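Local coordinates for XC6422 protein (Xanthomonas campestris, PDB 2FUK), which probably acts as a small serine hydrolase of the alpha/beta-hydrolase fold, built without a lid, at residues 91-94 and 95-98; 211-214 and 215-218. All coordinates share one frame; numbering follows the deposited sequence.

Contact 1 of 2, residues 91-94 and 95-98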
# COMPACT_ATOMS: atom_id res chain seq x y z
N ASP A 91 -29.18 14.63 -6.23
CA ASP A 91 -29.30 16.04 -6.57
C ASP A 91 -28.62 16.91 -5.52
O ASP A 91 -27.60 17.54 -5.80
CB ASP A 91 -30.77 16.43 -6.74
CG ASP A 91 -31.34 15.96 -8.07
OD1 ASP A 91 -30.55 15.49 -8.93
OD2 ASP A 91 -32.57 16.08 -8.27
N GLY A 92 -29.17 16.93 -4.31
CA GLY A 92 -28.57 17.73 -3.27
C GLY A 92 -27.16 17.27 -2.94
O GLY A 92 -26.35 18.05 -2.45
N GLU A 93 -26.86 16.00 -3.22
CA GLU A 93 -25.53 15.48 -2.94
C GLU A 93 -24.48 16.17 -3.81
O GLU A 93 -23.33 16.29 -3.41
CB GLU A 93 -25.49 13.96 -3.16
CG GLU A 93 -26.14 13.15 -2.02
CD GLU A 93 -27.66 13.09 -2.10
OE1 GLU A 93 -28.28 12.61 -1.12
OE2 GLU A 93 -28.23 13.51 -3.13
N GLN A 94 -24.89 16.64 -4.99
CA GLN A 94 -23.95 17.35 -5.85
C GLN A 94 -23.61 18.68 -5.20
O GLN A 94 -22.49 19.18 -5.34
CB GLN A 94 -24.58 17.62 -7.22
CG GLN A 94 -24.71 16.41 -8.11
CD GLN A 94 -25.41 16.75 -9.41
OE1 GLN A 94 -24.94 17.58 -10.18
NE2 GLN A 94 -26.55 16.11 -9.65
N ASP A 95 -24.57 19.25 -4.48
CA ASP A 95 -24.34 20.52 -3.80
C ASP A 95 -23.43 20.29 -2.60
O ASP A 95 -22.62 21.16 -2.27
CB ASP A 95 -25.67 21.14 -3.35
CG ASP A 95 -26.63 21.38 -4.52
OD1 ASP A 95 -26.14 21.68 -5.63
OD2 ASP A 95 -27.86 21.29 -4.30
N ASP A 96 -23.57 19.14 -1.95
CA ASP A 96 -22.73 18.81 -0.80
C ASP A 96 -21.29 18.72 -1.30
O ASP A 96 -20.37 19.24 -0.68
CB ASP A 96 -23.10 17.46 -0.19
CG ASP A 96 -24.46 17.45 0.48
OD1 ASP A 96 -24.94 18.53 0.88
OD2 ASP A 96 -25.04 16.35 0.60
N LEU A 97 -21.11 18.05 -2.44
CA LEU A 97 -19.80 17.89 -3.04
C LEU A 97 -19.23 19.27 -3.39
O LEU A 97 -18.04 19.52 -3.19
CB LEU A 97 -19.90 17.04 -4.31
CG LEU A 97 -18.77 16.06 -4.68
CD1 LEU A 97 -18.80 15.87 -6.18
CD2 LEU A 97 -17.41 16.55 -4.23
N ARG A 98 -20.07 20.16 -3.92
CA ARG A 98 -19.60 21.50 -4.28
C ARG A 98 -19.07 22.25 -3.06
O ARG A 98 -18.08 22.97 -3.16
CB ARG A 98 -20.71 22.32 -4.95
CG ARG A 98 -20.26 23.76 -5.28
CD ARG A 98 -20.92 24.34 -6.52
NE ARG A 98 -22.32 24.74 -6.32
CZ ARG A 98 -22.70 25.77 -5.57
NH1 ARG A 98 -21.79 26.52 -4.95
NH2 ARG A 98 -23.98 26.08 -5.47
O HOH W 1 -27.55 20.31 -7.64
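Asp91 meets Asp95 through one water. The water donates to Asp95 OD1 at 2.8 Å and, more weakly, to Asp91 O at 3.3 Å. Gly92 O comes next and takes two amides. Asp96 N reaches it at 3.0 Å in the carbonyl plane, while Asp95 N, also 3.0 Å from Gly92 O, makes only a weak, bent bond (124° at the hydrogen). The carboxylate of Asp95 turns back along the helix: CG lies beside its own backbone N (chi1 -58°), which brings OD2 to 3.8 Å from Gly92 CA. Glu93 O accepts Leu97 N in a straighter bond (161° at the hydrogen). Asp96 OD2 packs alongside the backbone at Glu93, 3.7 Å from Glu93 CA, and is held from outside by a salt bridge with Arg78. Glu93 turns its own carboxylate back to the amides of Gly90 and Asp88. Gln94 O then receives Arg98 N at 3.0 Å, and CB of Arg98 rests near the same oxygen. This is the first turn of helix 92-107, where Asp88 OD2 accepts Gly92 N. Four acidic side chains gather at this end. The two amides at Glu93 and Arg78 at Asp96 probably ease the like charges of that pair. Negative charge at a helix N-terminus would probably also interact favourably with the helix dipole.

Contact 2 of 2, residues 211-214 and 215-218; sequences GVRR and WLPA
Val212 O accepts the backbone N of Trp215 at 2.8 Å, the shorter of two bonds that turn the chain at the end of helix 201-212. The donor stands well above the carbonyl plane, 45° out of it, and does not lie on a lone pair. The next bond, Leu216 N to Arg213 O, is longer at 3.3 Å but straight at the hydrogen (163°). Both run from residue i+3 to residue i. The indole of Trp215 folds back along the preceding turn. Its CG sits beside the backbone N (chi1 -59°), which brings one face of the ring to Gly211 O. That oxygen is 3.9 Å from Trp215 CZ3 and offset toward the rim. Val212 crosses the indole at about a right angle, with its CG1 4.1 Å from Trp215 CE3. Leu216 lies against the other carbonyl: its CG is 3.3 Å from Arg213 O, and its CD1 is 4.0 Å from Arg213 NH2. Beyond these residues, Val212 and Trp215 both pack on Leu159 of strand 158-163, and Val212 and Leu216 on Trp114 of strand 112-118. The turn therefore seats the end of the helix against the central sheet. Both backbone bonds reach their carbonyls from above the plane, so they hold the turn without using the lone-pair directions, while the valine, indole and leucine carry it onto the sheet.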
# COMPACT_ATOMS: atom_id res chain seq x y z
N GLY A 211 -3.46 3.75 -13.68
CA GLY A 211 -4.34 4.53 -14.52
C GLY A 211 -4.13 6.03 -14.46
O GLY A 211 -4.28 6.72 -15.47
N VAL A 212 -3.77 6.55 -13.29
CA VAL A 212 -3.57 7.99 -13.14
C VAL A 212 -2.11 8.44 -13.15
O VAL A 212 -1.83 9.64 -13.20
CB VAL A 212 -4.23 8.53 -11.84
CG1 VAL A 212 -5.71 8.18 -11.81
CG2 VAL A 212 -3.51 7.98 -10.61
N ARG A 213 -1.19 7.49 -13.11
CA ARG A 213 0.25 7.77 -13.10
C ARG A 213 0.72 8.93 -13.98
O ARG A 213 1.39 9.86 -13.52
CB ARG A 213 1.03 6.52 -13.49
CG ARG A 213 2.52 6.77 -13.70
CD ARG A 213 3.20 6.99 -12.38
NE ARG A 213 3.16 5.79 -11.54
CZ ARG A 213 3.43 5.78 -10.24
NH1 ARG A 213 3.37 4.64 -9.57
NH2 ARG A 213 3.72 6.90 -9.61
N ARG A 214 0.37 8.85 -15.26
CA ARG A 214 0.79 9.87 -16.22
C ARG A 214 0.08 11.21 -16.10
O ARG A 214 0.43 12.16 -16.80
CB ARG A 214 0.67 9.32 -17.64
CG ARG A 214 1.78 8.33 -17.99
CD ARG A 214 1.48 7.56 -19.27
NE ARG A 214 2.57 6.65 -19.62
CZ ARG A 214 3.73 7.03 -20.15
NH1 ARG A 214 4.66 6.12 -20.44
NH2 ARG A 214 3.96 8.31 -20.39
N TRP A 215 -0.92 11.30 -15.23
CA TRP A 215 -1.62 12.56 -15.06
C TRP A 215 -1.10 13.31 -13.83
O TRP A 215 -1.57 14.40 -13.52
CB TRP A 215 -3.13 12.35 -14.95
CG TRP A 215 -3.73 11.67 -16.13
CD1 TRP A 215 -3.26 11.68 -17.42
CD2 TRP A 215 -4.92 10.86 -16.15
NE1 TRP A 215 -4.08 10.92 -18.23
CE2 TRP A 215 -5.11 10.41 -17.47
CE3 TRP A 215 -5.84 10.47 -15.16
CZ2 TRP A 215 -6.18 9.59 -17.84
CZ3 TRP A 215 -6.91 9.66 -15.53
CH2 TRP A 215 -7.07 9.23 -16.86
N LEU A 216 -0.14 12.73 -13.13
CA LEU A 216 0.42 13.39 -11.97
C LEU A 216 1.16 14.63 -12.45
O LEU A 216 2.04 14.54 -13.31
CB LEU A 216 1.38 12.46 -11.22
CG LEU A 216 0.70 11.23 -10.61
CD1 LEU A 216 1.74 10.30 -10.00
CD2 LEU A 216 -0.30 11.69 -9.55
N PRO A 217 0.80 15.81 -11.92
CA PRO A 217 1.48 17.04 -12.35
C PRO A 217 2.97 17.09 -12.01
O PRO A 217 3.75 17.72 -12.73
CB PRO A 217 0.66 18.15 -11.69
CG PRO A 217 0.06 17.48 -10.50
CD PRO A 217 -0.30 16.12 -10.99
N ALA A 218 3.37 16.43 -10.93
CA ALA A 218 4.78 16.41 -10.51
C ALA A 218 5.39 15.02 -10.70
O ALA A 218 4.71 14.01 -10.61
CB ALA A 218 4.91 16.85 -9.06

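How the contacts relate
Contact 1 opens helix 92-107 and contact 2 closes helix 201-212. Contact 1 comes before contact 2 in the chain, with more than 110 residues between them, and they lie on opposite sides of its centre. Their centres are 27 Å apart, the nearest atoms about 16 Å, and they do not touch. The central sheet connects them indirectly: Leu97 of contact 1 packs on strand 38-43, while contact 2 packs on strands 112-118, 136-140 and 158-163. Strand 112-118 neighbours strand 38-43 in that sheet and leads to the probable nucleophile elbow at Ser119, whose likely triad partners are His195 and Asp166. Leu97 lies near this elbow without touching it.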